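Local coordinates for eukaryotic initiation factor 4F subunit p150 (Saccharomyces cerevisiae, PDB 2VSO), which scaffolds the cap-binding eIF4F complex that starts assembly of the translation apparatus on mRNA, the present piece being its eIF4A-binding middle domain, at residues G140-K144 with A169-L174; G181-N187 with T223-F228; E211-E215 with I262-I266; L246-F250 with I273-R277. All coordinates share one frame; numbering follows the deposited sequence.

Interaction 1 (G140-K144 with A169-L174)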
loop_
_atom_site.group_PDB
_atom_site.type_symbol
_atom_site.label_atom_id
_atom_site.label_comp_id
_atom_site.label_asym_id
_atom_site.label_seq_id
_atom_site.Cartn_x
_atom_site.Cartn_y
_atom_site.Cartn_z
ATOM N N GLY C 140 23.814 -8.406 -11.845
ATOM C CA GLY C 140 22.837 -9.420 -12.207
ATOM C C GLY C 140 21.979 -9.934 -11.067
ATOM O O GLY C 140 21.989 -9.387 -9.964
ATOM N N TRP C 141 21.223 -10.992 -11.343
ATOM C CA TRP C 141 20.302 -11.571 -10.368
ATOM C C TRP C 141 19.604 -12.787 -10.982
ATOM O O TRP C 141 19.684 -12.994 -12.194
ATOM C CB TRP C 141 19.287 -10.520 -9.883
ATOM C CG TRP C 141 18.215 -10.148 -10.882
ATOM C CD1 TRP C 141 16.999 -10.754 -11.040
ATOM C CD2 TRP C 141 18.253 -9.076 -11.837
ATOM N NE1 TRP C 141 16.291 -10.140 -12.044
ATOM C CE2 TRP C 141 17.038 -9.110 -12.550
ATOM C CE3 TRP C 141 19.204 -8.102 -12.168
ATOM C CZ2 TRP C 141 16.747 -8.209 -13.574
ATOM C CZ3 TRP C 141 18.907 -7.203 -13.178
ATOM C CH2 TRP C 141 17.681 -7.260 -13.866
ATOM N N THR C 142 18.949 -13.604 -10.154
ATOM C CA THR C 142 18.208 -14.762 -10.667
ATOM C C THR C 142 16.698 -14.586 -10.516
ATOM O O THR C 142 16.225 -14.012 -9.534
ATOM C CB THR C 142 18.645 -16.104 -10.005
ATOM O OG1 THR C 142 18.451 -16.038 -8.587
ATOM C CG2 THR C 142 20.113 -16.422 -10.310
ATOM N N ASP C 143 15.944 -15.078 -11.496
ATOM C CA ASP C 143 14.490 -14.996 -11.436
ATOM C C ASP C 143 13.888 -16.032 -10.482
ATOM O O ASP C 143 13.036 -15.702 -9.655
ATOM C CB ASP C 143 13.873 -15.149 -12.829
ATOM C CG ASP C 143 12.358 -15.069 -12.800
ATOM O OD1 ASP C 143 11.825 -14.377 -11.906
ATOM O OD2 ASP C 143 11.704 -15.695 -13.662
ATOM N N LYS C 144 14.332 -17.280 -10.606
ATOM C CA LYS C 144 13.793 -18.356 -9.788
ATOM C C LYS C 144 14.409 -18.362 -8.405
ATOM O O LYS C 144 15.631 -18.412 -8.261
ATOM C CB LYS C 144 14.004 -19.711 -10.464
ATOM C CG LYS C 144 13.116 -19.940 -11.679
ATOM C CD LYS C 144 13.171 -21.388 -12.143
ATOM C CE LYS C 144 14.580 -21.794 -12.531
ATOM N NZ LYS C 144 14.598 -23.137 -13.173
ATOM N N ALA C 169 18.225 -9.488 -3.900
ATOM C CA ALA C 169 18.906 -9.435 -5.177
ATOM C C ALA C 169 17.953 -9.278 -6.359
ATOM O O ALA C 169 18.233 -8.533 -7.303
ATOM C CB ALA C 169 19.739 -10.668 -5.354
ATOM N N LYS C 170 16.839 -9.995 -6.322
ATOM C CA LYS C 170 15.881 -9.935 -7.415
ATOM C C LYS C 170 15.095 -8.651 -7.259
ATOM O O LYS C 170 14.950 -7.871 -8.195
ATOM C CB LYS C 170 14.951 -11.149 -7.384
ATOM C CG LYS C 170 13.890 -11.164 -8.462
ATOM C CD LYS C 170 13.097 -12.458 -8.418
ATOM C CE LYS C 170 11.915 -12.418 -9.353
ATOM N NZ LYS C 170 10.904 -13.433 -8.964
ATOM N N ARG C 171 14.610 -8.419 -6.054
ATOM C CA ARG C 171 13.840 -7.224 -5.787
ATOM C C ARG C 171 14.615 -6.001 -6.306
ATOM O O ARG C 171 14.080 -5.182 -7.059
ATOM C CB ARG C 171 13.519 -7.140 -4.292
ATOM C CG ARG C 171 13.008 -5.807 -3.828
ATOM C CD ARG C 171 12.923 -5.748 -2.313
ATOM N NE ARG C 171 14.230 -5.530 -1.696
ATOM C CZ ARG C 171 14.715 -4.336 -1.364
ATOM N NH1 ARG C 171 14.002 -3.237 -1.586
ATOM N NH2 ARG C 171 15.916 -4.240 -0.808
ATOM N N ARG C 172 15.889 -5.910 -5.939
ATOM C CA ARG C 172 16.717 -4.760 -6.301
ATOM C C ARG C 172 17.027 -4.702 -7.792
ATOM O O ARG C 172 17.041 -3.632 -8.383
ATOM C CB ARG C 172 18.010 -4.741 -5.484
ATOM C CG ARG C 172 17.787 -4.405 -4.022
ATOM C CD ARG C 172 19.070 -4.491 -3.224
ATOM N NE ARG C 172 18.835 -4.268 -1.801
ATOM C CZ ARG C 172 19.775 -4.377 -0.868
ATOM N NH1 ARG C 172 21.013 -4.710 -1.213
ATOM N NH2 ARG C 172 19.481 -4.157 0.406
ATOM N N GLY C 173 17.276 -5.853 -8.400
ATOM C CA GLY C 173 17.437 -5.899 -9.841
ATOM C C GLY C 173 16.203 -5.372 -10.556
ATOM O O GLY C 173 16.305 -4.491 -11.408
ATOM N N LEU C 174 15.036 -5.912 -10.203
ATOM C CA LEU C 174 13.768 -5.488 -10.796
ATOM C C LEU C 174 13.446 -4.029 -10.483
ATOM O O LEU C 174 12.851 -3.341 -11.290
ATOM C CB LEU C 174 12.625 -6.415 -10.356
ATOM C CG LEU C 174 12.793 -7.772 -11.033
ATOM C CD1 LEU C 174 11.585 -8.673 -10.850
ATOM C CD2 LEU C 174 13.085 -7.533 -12.516
#

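Interaction 2 (G181-N187 with T223-F228)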
loop_
_atom_site.group_PDB
_atom_site.type_symbol
_atom_site.label_atom_id
_atom_site.label_comp_id
_atom_site.label_asym_id
_atom_site.label_seq_id
_atom_site.Cartn_x
_atom_site.Cartn_y
_atom_site.Cartn_z
ATOM N N GLY C 181 13.599 2.462 -16.678
ATOM C CA GLY C 181 12.430 2.809 -17.469
ATOM C C GLY C 181 11.999 4.248 -17.259
ATOM O O GLY C 181 11.504 4.901 -18.164
ATOM N N PHE C 182 12.196 4.739 -16.046
ATOM C CA PHE C 182 11.923 6.129 -15.710
ATOM C C PHE C 182 13.017 7.120 -16.130
ATOM O O PHE C 182 12.751 8.301 -16.302
ATOM C CB PHE C 182 11.636 6.255 -14.216
ATOM C CG PHE C 182 10.268 5.763 -13.821
ATOM C CD1 PHE C 182 10.097 4.952 -12.709
ATOM C CD2 PHE C 182 9.149 6.111 -14.569
ATOM C CE1 PHE C 182 8.836 4.500 -12.347
ATOM C CE2 PHE C 182 7.871 5.666 -14.210
ATOM C CZ PHE C 182 7.713 4.858 -13.101
ATOM N N LEU C 183 14.241 6.640 -16.297
ATOM C CA LEU C 183 15.325 7.472 -16.790
ATOM C C LEU C 183 15.224 7.586 -18.305
ATOM O O LEU C 183 15.374 8.656 -18.876
ATOM C CB LEU C 183 16.666 6.843 -16.414
ATOM C CG LEU C 183 16.933 6.646 -14.927
ATOM C CD1 LEU C 183 18.153 5.782 -14.711
ATOM C CD2 LEU C 183 17.063 7.977 -14.217
ATOM N N TYR C 184 14.983 6.452 -18.947
ATOM C CA TYR C 184 14.810 6.404 -20.384
ATOM C C TYR C 184 13.698 7.352 -20.809
ATOM O O TYR C 184 13.832 8.075 -21.789
ATOM C CB TYR C 184 14.492 4.966 -20.817
ATOM C CG TYR C 184 14.110 4.806 -22.275
ATOM C CD1 TYR C 184 12.787 4.534 -22.641
ATOM C CD2 TYR C 184 15.063 4.917 -23.287
ATOM C CE1 TYR C 184 12.415 4.379 -23.981
ATOM C CE2 TYR C 184 14.703 4.767 -24.630
ATOM C CZ TYR C 184 13.373 4.506 -24.968
ATOM O OH TYR C 184 13.007 4.353 -26.280
ATOM N N ARG C 185 12.612 7.358 -20.044
ATOM C CA ARG C 185 11.437 8.147 -20.383
ATOM C C ARG C 185 11.677 9.658 -20.338
ATOM O O ARG C 185 11.026 10.417 -21.049
ATOM C CB ARG C 185 10.285 7.779 -19.465
ATOM C CG ARG C 185 8.952 8.278 -19.949
ATOM C CD ARG C 185 8.235 9.028 -18.866
ATOM N NE ARG C 185 7.338 8.197 -18.082
ATOM C CZ ARG C 185 6.836 8.564 -16.906
ATOM N NH1 ARG C 185 7.168 9.738 -16.377
ATOM N NH2 ARG C 185 6.011 7.757 -16.250
ATOM N N LEU C 186 12.603 10.092 -19.491
ATOM C CA LEU C 186 12.995 11.496 -19.441
ATOM C C LEU C 186 14.167 11.768 -20.378
ATOM O O LEU C 186 14.730 12.854 -20.360
ATOM C CB LEU C 186 13.398 11.896 -18.027
ATOM C CG LEU C 186 12.430 11.710 -16.863
ATOM C CD1 LEU C 186 13.184 11.896 -15.570
ATOM C CD2 LEU C 186 11.286 12.685 -16.937
ATOM N N ASN C 187 14.535 10.775 -21.185
ATOM C CA ASN C 187 15.650 10.903 -22.120
ATOM C C ASN C 187 16.983 11.151 -21.398
ATOM O O ASN C 187 17.827 11.931 -21.852
ATOM C CB ASN C 187 15.367 11.991 -23.164
ATOM C CG ASN C 187 14.064 11.755 -23.911
ATOM O OD1 ASN C 187 13.864 10.700 -24.508
ATOM N ND2 ASN C 187 13.169 12.743 -23.880
ATOM N N THR C 223 5.155 2.054 -19.082
ATOM C CA THR C 223 5.933 3.270 -18.914
ATOM C C THR C 223 6.635 3.738 -20.196
ATOM O O THR C 223 6.678 4.927 -20.483
ATOM C CB THR C 223 6.987 3.095 -17.802
ATOM O OG1 THR C 223 6.324 2.867 -16.558
ATOM C CG2 THR C 223 7.873 4.346 -17.670
ATOM N N VAL C 224 7.139 2.800 -20.984
ATOM C CA VAL C 224 8.174 3.102 -21.964
ATOM C C VAL C 224 7.923 2.450 -23.323
ATOM O O VAL C 224 8.642 2.712 -24.283
ATOM C CB VAL C 224 9.511 2.613 -21.332
ATOM C CG1 VAL C 224 10.343 1.689 -22.197
ATOM C CG2 VAL C 224 10.217 3.680 -20.532
ATOM N N GLY C 225 6.893 1.610 -23.395
ATOM C CA GLY C 225 6.595 0.839 -24.594
ATOM C C GLY C 225 6.344 1.654 -25.855
ATOM O O GLY C 225 6.869 1.332 -26.912
ATOM N N GLU C 226 5.533 2.704 -25.755
ATOM C CA GLU C 226 5.272 3.563 -26.902
ATOM C C GLU C 226 6.544 4.224 -27.407
ATOM O O GLU C 226 6.884 4.106 -28.572
ATOM C CB GLU C 226 4.233 4.637 -26.578
ATOM C CG GLU C 226 3.829 5.439 -27.819
ATOM C CD GLU C 226 2.673 6.408 -27.584
ATOM O OE1 GLU C 226 2.107 6.430 -26.470
ATOM O OE2 GLU C 226 2.326 7.153 -28.526
ATOM N N GLN C 227 7.236 4.926 -26.513
ATOM C CA GLN C 227 8.465 5.626 -26.847
ATOM C C GLN C 227 9.517 4.705 -27.465
ATOM O O GLN C 227 10.155 5.057 -28.452
ATOM C CB GLN C 227 9.015 6.315 -25.606
ATOM C CG GLN C 227 10.453 6.715 -25.700
ATOM C CD GLN C 227 10.956 7.325 -24.419
ATOM O OE1 GLN C 227 10.263 7.331 -23.401
ATOM N NE2 GLN C 227 12.176 7.843 -24.459
ATOM N N PHE C 228 9.666 3.517 -26.890
ATOM C CA PHE C 228 10.620 2.518 -27.373
ATOM C C PHE C 228 10.300 2.012 -28.764
ATOM O O PHE C 228 11.167 1.487 -29.455
ATOM C CB PHE C 228 10.664 1.325 -26.423
ATOM C CG PHE C 228 11.781 0.370 -26.708
ATOM C CD1 PHE C 228 13.108 0.772 -26.585
ATOM C CD2 PHE C 228 11.512 -0.931 -27.082
ATOM C CE1 PHE C 228 14.145 -0.108 -26.840
ATOM C CE2 PHE C 228 12.543 -1.825 -27.342
ATOM C CZ PHE C 228 13.862 -1.415 -27.221
#

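Interaction 3 (E211-E215 with I262-I266)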
loop_
_atom_site.group_PDB
_atom_site.type_symbol
_atom_site.label_atom_id
_atom_site.label_comp_id
_atom_site.label_asym_id
_atom_site.label_seq_id
_atom_site.Cartn_x
_atom_site.Cartn_y
_atom_site.Cartn_z
ATOM N N GLU C 211 5.983 -14.362 -11.233
ATOM C CA GLU C 211 4.979 -13.319 -11.358
ATOM C C GLU C 211 5.533 -11.905 -11.141
ATOM O O GLU C 211 5.036 -10.946 -11.725
ATOM C CB GLU C 211 3.764 -13.618 -10.477
ATOM C CG GLU C 211 2.901 -14.721 -11.076
ATOM C CD GLU C 211 1.532 -14.834 -10.439
ATOM O OE1 GLU C 211 1.311 -14.214 -9.376
ATOM O OE2 GLU C 211 0.684 -15.556 -11.010
ATOM N N GLU C 212 6.570 -11.777 -10.323
ATOM C CA GLU C 212 7.234 -10.490 -10.144
ATOM C C GLU C 212 7.893 -10.003 -11.440
ATOM O O GLU C 212 7.860 -8.817 -11.754
ATOM C CB GLU C 212 8.276 -10.567 -9.029
ATOM C CG GLU C 212 7.787 -11.246 -7.765
ATOM C CD GLU C 212 8.818 -11.188 -6.667
ATOM O OE1 GLU C 212 9.848 -10.506 -6.866
ATOM O OE2 GLU C 212 8.604 -11.823 -5.611
ATOM N N THR C 213 8.486 -10.925 -12.190
ATOM C CA THR C 213 9.134 -10.581 -13.450
ATOM C C THR C 213 8.131 -10.093 -14.489
ATOM O O THR C 213 8.340 -9.060 -15.126
ATOM C CB THR C 213 9.949 -11.769 -14.004
ATOM O OG1 THR C 213 11.144 -11.914 -13.230
ATOM C CG2 THR C 213 10.331 -11.534 -15.436
ATOM N N LEU C 214 7.044 -10.846 -14.640
ATOM C CA LEU C 214 5.940 -10.499 -15.537
ATOM C C LEU C 214 5.316 -9.163 -15.169
ATOM O O LEU C 214 4.994 -8.354 -16.030
ATOM C CB LEU C 214 4.864 -11.573 -15.453
ATOM C CG LEU C 214 5.188 -12.907 -16.097
ATOM C CD1 LEU C 214 4.321 -13.975 -15.482
ATOM C CD2 LEU C 214 4.987 -12.797 -17.602
ATOM N N GLU C 215 5.108 -8.972 -13.876
ATOM C CA GLU C 215 4.669 -7.702 -13.329
ATOM C C GLU C 215 5.591 -6.597 -13.828
ATOM O O GLU C 215 5.144 -5.546 -14.276
ATOM C CB GLU C 215 4.747 -7.767 -11.804
ATOM C CG GLU C 215 4.012 -6.664 -11.096
ATOM C CD GLU C 215 2.533 -6.951 -10.989
ATOM O OE1 GLU C 215 1.735 -6.089 -11.417
ATOM O OE2 GLU C 215 2.178 -8.043 -10.485
ATOM N N ILE C 262 -0.769 -19.104 -14.974
ATOM C CA ILE C 262 -0.576 -17.875 -14.214
ATOM C C ILE C 262 -1.893 -17.379 -13.604
ATOM O O ILE C 262 -2.976 -17.661 -14.105
ATOM C CB ILE C 262 0.025 -16.750 -15.106
ATOM C CG1 ILE C 262 -0.788 -16.612 -16.391
ATOM C CG2 ILE C 262 1.477 -17.048 -15.447
ATOM C CD1 ILE C 262 -0.295 -15.567 -17.320
ATOM N N SER C 263 -1.784 -16.629 -12.517
ATOM C CA SER C 263 -2.938 -16.045 -11.867
ATOM C C SER C 263 -3.746 -15.249 -12.876
ATOM O O SER C 263 -3.197 -14.678 -13.806
ATOM C CB SER C 263 -2.496 -15.146 -10.708
ATOM O OG SER C 263 -2.192 -13.842 -11.159
ATOM N N SER C 264 -5.058 -15.228 -12.691
ATOM C CA SER C 264 -5.940 -14.476 -13.564
ATOM C C SER C 264 -5.504 -13.026 -13.620
ATOM O O SER C 264 -5.594 -12.392 -14.660
ATOM C CB SER C 264 -7.389 -14.555 -13.063
ATOM O OG SER C 264 -7.961 -15.819 -13.337
ATOM N N ARG C 265 -5.056 -12.503 -12.483
ATOM C CA ARG C 265 -4.700 -11.095 -12.358
ATOM C C ARG C 265 -3.619 -10.729 -13.371
ATOM O O ARG C 265 -3.727 -9.710 -14.055
ATOM C CB ARG C 265 -4.218 -10.808 -10.933
ATOM C CG ARG C 265 -4.209 -9.352 -10.539
ATOM C CD ARG C 265 -3.732 -9.196 -9.109
ATOM N NE ARG C 265 -2.315 -9.507 -8.996
ATOM C CZ ARG C 265 -1.344 -8.620 -9.185
ATOM N NH1 ARG C 265 -1.641 -7.356 -9.479
ATOM N NH2 ARG C 265 -0.078 -9.004 -9.074
ATOM N N ILE C 266 -2.586 -11.574 -13.462
ATOM C CA ILE C 266 -1.466 -11.360 -14.376
ATOM C C ILE C 266 -1.877 -11.619 -15.818
ATOM O O ILE C 266 -1.417 -10.937 -16.733
ATOM C CB ILE C 266 -0.242 -12.256 -14.044
ATOM C CG1 ILE C 266 0.055 -12.255 -12.551
ATOM C CG2 ILE C 266 0.979 -11.757 -14.767
ATOM C CD1 ILE C 266 0.760 -11.017 -12.083
#

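Interaction 4 (L246-F250 with I273-R277)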
loop_
_atom_site.group_PDB
_atom_site.type_symbol
_atom_site.label_atom_id
_atom_site.label_comp_id
_atom_site.label_asym_id
_atom_site.label_seq_id
_atom_site.Cartn_x
_atom_site.Cartn_y
_atom_site.Cartn_z
ATOM N N LEU C 246 10.042 -5.511 -29.683
ATOM C CA LEU C 246 8.716 -5.644 -29.097
ATOM C C LEU C 246 7.940 -6.766 -29.781
ATOM O O LEU C 246 7.208 -7.506 -29.131
ATOM C CB LEU C 246 7.960 -4.320 -29.163
ATOM C CG LEU C 246 8.485 -3.233 -28.227
ATOM C CD1 LEU C 246 7.579 -2.016 -28.233
ATOM C CD2 LEU C 246 8.669 -3.762 -26.816
ATOM N N ASP C 247 8.120 -6.905 -31.087
ATOM C CA ASP C 247 7.523 -8.018 -31.815
ATOM C C ASP C 247 7.879 -9.356 -31.157
ATOM O O ASP C 247 6.999 -10.130 -30.810
ATOM C CB ASP C 247 7.955 -7.996 -33.281
ATOM C CG ASP C 247 7.348 -6.830 -34.056
ATOM O OD1 ASP C 247 6.327 -6.274 -33.592
ATOM O OD2 ASP C 247 7.885 -6.477 -35.135
ATOM N N SER C 248 9.171 -9.610 -30.973
ATOM C CA SER C 248 9.651 -10.825 -30.316
ATOM C C SER C 248 9.073 -10.961 -28.914
ATOM O O SER C 248 8.612 -12.031 -28.518
ATOM C CB SER C 248 11.182 -10.822 -30.208
ATOM O OG SER C 248 11.813 -10.591 -31.454
ATOM N N LEU C 249 9.124 -9.867 -28.166
ATOM C CA LEU C 249 8.708 -9.854 -26.770
ATOM C C LEU C 249 7.215 -10.170 -26.583
ATOM O O LEU C 249 6.831 -10.924 -25.687
ATOM C CB LEU C 249 9.056 -8.497 -26.156
ATOM C CG LEU C 249 8.582 -8.166 -24.745
ATOM C CD1 LEU C 249 8.921 -9.280 -23.769
ATOM C CD2 LEU C 249 9.173 -6.848 -24.300
ATOM N N PHE C 250 6.378 -9.584 -27.431
ATOM C CA PHE C 250 4.947 -9.829 -27.385
ATOM C C PHE C 250 4.593 -11.244 -27.848
ATOM O O PHE C 250 3.571 -11.797 -27.456
ATOM C CB PHE C 250 4.196 -8.761 -28.173
ATOM C CG PHE C 250 3.962 -7.499 -27.394
ATOM C CD1 PHE C 250 4.924 -6.512 -27.349
ATOM C CD2 PHE C 250 2.787 -7.313 -26.686
ATOM C CE1 PHE C 250 4.715 -5.361 -26.621
ATOM C CE2 PHE C 250 2.571 -6.165 -25.964
ATOM C CZ PHE C 250 3.531 -5.187 -25.929
ATOM N N ILE C 273 -1.833 -5.155 -22.188
ATOM C CA ILE C 273 -0.768 -4.501 -22.981
ATOM C C ILE C 273 -0.767 -4.987 -24.420
ATOM O O ILE C 273 -0.447 -4.225 -25.323
ATOM C CB ILE C 273 0.687 -4.616 -22.413
ATOM C CG1 ILE C 273 0.801 -5.726 -21.380
ATOM C CG2 ILE C 273 1.207 -3.261 -21.900
ATOM C CD1 ILE C 273 1.282 -7.021 -21.961
ATOM N N LYS C 274 -1.136 -6.252 -24.616
ATOM C CA LYS C 274 -1.221 -6.842 -25.948
ATOM C C LYS C 274 -2.257 -6.115 -26.800
ATOM O O LYS C 274 -2.037 -5.880 -27.975
ATOM C CB LYS C 274 -1.547 -8.328 -25.853
ATOM C CG LYS C 274 -1.076 -9.168 -27.011
ATOM C CD LYS C 274 -1.690 -8.739 -28.325
ATOM C CE LYS C 274 -0.817 -9.159 -29.495
ATOM N NZ LYS C 274 -1.470 -8.886 -30.795
ATOM N N GLU C 275 -3.371 -5.732 -26.192
ATOM C CA GLU C 275 -4.411 -5.007 -26.909
ATOM C C GLU C 275 -4.028 -3.552 -27.025
ATOM O O GLU C 275 -4.342 -2.900 -28.015
ATOM C CB GLU C 275 -5.775 -5.122 -26.215
ATOM C CG GLU C 275 -6.811 -4.150 -26.786
ATOM C CD GLU C 275 -8.148 -4.176 -26.065
ATOM O OE1 GLU C 275 -9.114 -3.562 -26.573
ATOM O OE2 GLU C 275 -8.234 -4.809 -24.994
ATOM N N LEU C 276 -3.355 -3.044 -25.999
ATOM C CA LEU C 276 -2.917 -1.658 -25.997
ATOM C C LEU C 276 -1.888 -1.369 -27.091
ATOM O O LEU C 276 -1.954 -0.335 -27.730
ATOM C CB LEU C 276 -2.369 -1.250 -24.633
ATOM C CG LEU C 276 -1.917 0.211 -24.551
ATOM C CD1 LEU C 276 -3.027 1.129 -24.994
ATOM C CD2 LEU C 276 -1.470 0.563 -23.158
ATOM N N ARG C 277 -0.946 -2.282 -27.309
ATOM C CA ARG C 277 0.072 -2.079 -28.324
ATOM C C ARG C 277 -0.459 -2.417 -29.711
ATOM O O ARG C 277 -0.258 -1.670 -30.657
ATOM C CB ARG C 277 1.367 -2.861 -28.009
ATOM C CG ARG C 277 2.110 -3.312 -29.251
ATOM C CD ARG C 277 3.623 -3.174 -29.120
ATOM N NE ARG C 277 4.313 -3.090 -30.413
ATOM C CZ ARG C 277 4.856 -4.126 -31.044
ATOM N NH1 ARG C 277 4.781 -5.339 -30.518
ATOM N NH2 ARG C 277 5.469 -3.951 -32.207
#

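Interaction 1 (G140-K144 with A169-L174)
W141 lies against the backbone of helix 169-174, in the MIF4G domain, an all-helical array of HEAT-type antiparallel hairpins. Segment 140-144 opens the connection that follows helix 122-139, and its indole meets the next long helix where G173 presents bare backbone. G173 CA sits over one face of the indole, 3.8 Å from the centroid of the six-membered ring of W141 and 17° off its normal, a CH-pi contact. Beyond it, W141 CZ2 reaches L174 CD2 at 3.9 Å, the two side chains at about a right angle; W141 CB rests near A169 O, and W141 CD1 near K170 CA. In W141, chi1 at 73° puts CG between the backbone N and the carbonyl carbon, which turns the indole onto the helix. R200 adds a cation-pi contact to the same indole.

K170 supplies the polar half. Its fully extended chain (chi1 178°) runs past T142 O, with K170 CD 3.7 Å from that oxygen, and delivers the ammonium to D143. There it forms a salt bridge with the carboxylate, the bond itself being weak. S210, just ahead of helix 211-228, hydrogen-bonds to both K170 NZ and D143 OD1, so the charged pair is held from a third element. The ammonium also grips backbone: K170 NZ donates to D143 O at 3.2 Å, in the carbonyl plane and on a lone pair.

Interaction 2 (G181-N187 with T223-F228)
The ring of Y184 and the side-chain amide of Q227 come from opposite directions and stack, their planes 18° apart. They join the last turn of helix 163-185 to the C-terminal part of helix 211-228, two helices that run the same way at 40° with helix 191-206 between them in sequence, as alternate helices do in a HEAT-type solenoid such as the MIF4G domain. Q227 has CG anti to its backbone N (chi1 162°) and stays extended beyond, which lays the amide over one ring face of Y184 with Q227 CD 3.3 Å from Y184 CE1. From there Q227 NE2 donates to Y184 O at 3.2 Å, approaching from above the carbonyl plane. N187 N bonds the same oxygen from the opposite face; that second bond belongs to the Schellman motif closing the helix, with N187 at positive phi as the C' residue. Y184 O is thus gripped by a helix-ending backbone N-H and by a side chain of the other helix.

V224 works at the ring's edge instead: its CG2 lies near the ring plane, 3.4 Å from Y184 CD1. At the far end the phenol oxygen lies at the edge of the F228 ring, while D231 takes the hydroxyl in a hydrogen bond. M194 on helix 191-206 packs against Y184, V224 and F228 alike. Toward the start of the contact G181 brings the backbones close, and T223 turns its methyl inward: T223 CG2 meets F182 CE2 at 3.7 Å, the two side chains crossing at about a right angle.

Interaction 3 (E211-E215 with I262-I266)
E211 points its CG away from its own carbonyl carbon (chi1 -75°) and continues extended, so its carboxylate spans the gap to S263. E215 does the reverse: CG is anti to the backbone N (chi1 -166°) and the chain then bends at chi2, swinging its carboxylate to the guanidinium of R265. E211 OE2 accepts from S263 N at 3.1 Å with a nearly straight N-H, the oxygen being met close to its C-O axis. That amide precedes the first turn of helix 264-278, whose N-cap is S263 itself: S263 OG accepts from I266 N at 3.3 Å. One carboxylate and one hydroxyl therefore take up amide N-H groups at the start of this helix, where a negative charge would also be favoured by the helix dipole.

The charged pair is E215 with R265, a salt bridge in which R265 NH2 meets E215 OE2 at 2.8 Å, on the syn side of the carboxylate; the planes of the two groups are only 12° apart, but the bond is bent. The hydrogen bond and the salt bridge both join the starts of helices 211-228 and 264-278 at one rim of the HEAT-type MIF4G domain. Between them I266 fills the middle. Its CG1 lies 3.6 Å from E211 CD, its CG2 lies 3.9 Å from L214 CB, and its CD1 approaches E215 OE2. L214 and I262 both continue onto I256 of helix 242-257. S264 and R265 each pack on an aromatic side chain of another protein chain, and S264 N makes a weak hydrogen bond to an acidic side chain there, consistent with this domain's role in binding eIF4A.

Interaction 4 (L246-F250 with I273-R277)
The guanidinium of R277 carries L246 CB over the centre of one face, 3.6 Å above the plane, and takes D247 at its edge. The phenyl ring of F250 has R277 CG over one face, toward the rim, and K274 CA at its edge, 3.9 Å from F250 CE2. Ring and guanidinium planes stand 48° apart, so these two flat groups are tilted against each other instead of stacking. The setting is an antiparallel helical hairpin of the HEAT-type MIF4G domain: helices 242-257 and 264-278 follow one another in the chain, and their axes lie 12.0 Å apart here at an angle of 149°.

F250 bridges that wide spacing. Its ring reaches across to the turn holding I273 and K274, with F250 CE2 4.3 Å from I273 CD1. The aliphatic part of R277 runs obliquely over the ring, R277 CD lying 3.5 Å from F250 CE1, and its charged end continues toward D247, on the same helix as F250, with R277 NH1 still close to F250 CD1. L246 and I273 extend the apolar packing to helix 211-228, through F228 and N222 respectively. Outward, the exposed D247 gives the arginine its charge partner, and E229 is a weaker, more distant one. In the salt bridge R277 NH2 donates to D247 OD1 at 2.8 Å, almost straight at 170°, from above the carboxylate plane.

In the fold
All four contacts are partly buried and lie in one MIF4G domain. Interactions 1 and 2 sit nearer the centre of the chain than interactions 3 and 4. Helix 163-185 serves 1 and 2, helix 211-228 serves 2 and 3, and helix 264-278 serves 3 and 4. Interactions 1 and 3 touch through D143 and T213, where a loop meets the start of helix 211-228; interactions 2 and 4 touch through F228 and L246. Chemistry follows place: 2 relies on ring and amide packing between same-direction helices, whereas 1, 3 and 4 each pair apolar contact with a salt bridge. Among these, interaction 3 alone borders another protein chain.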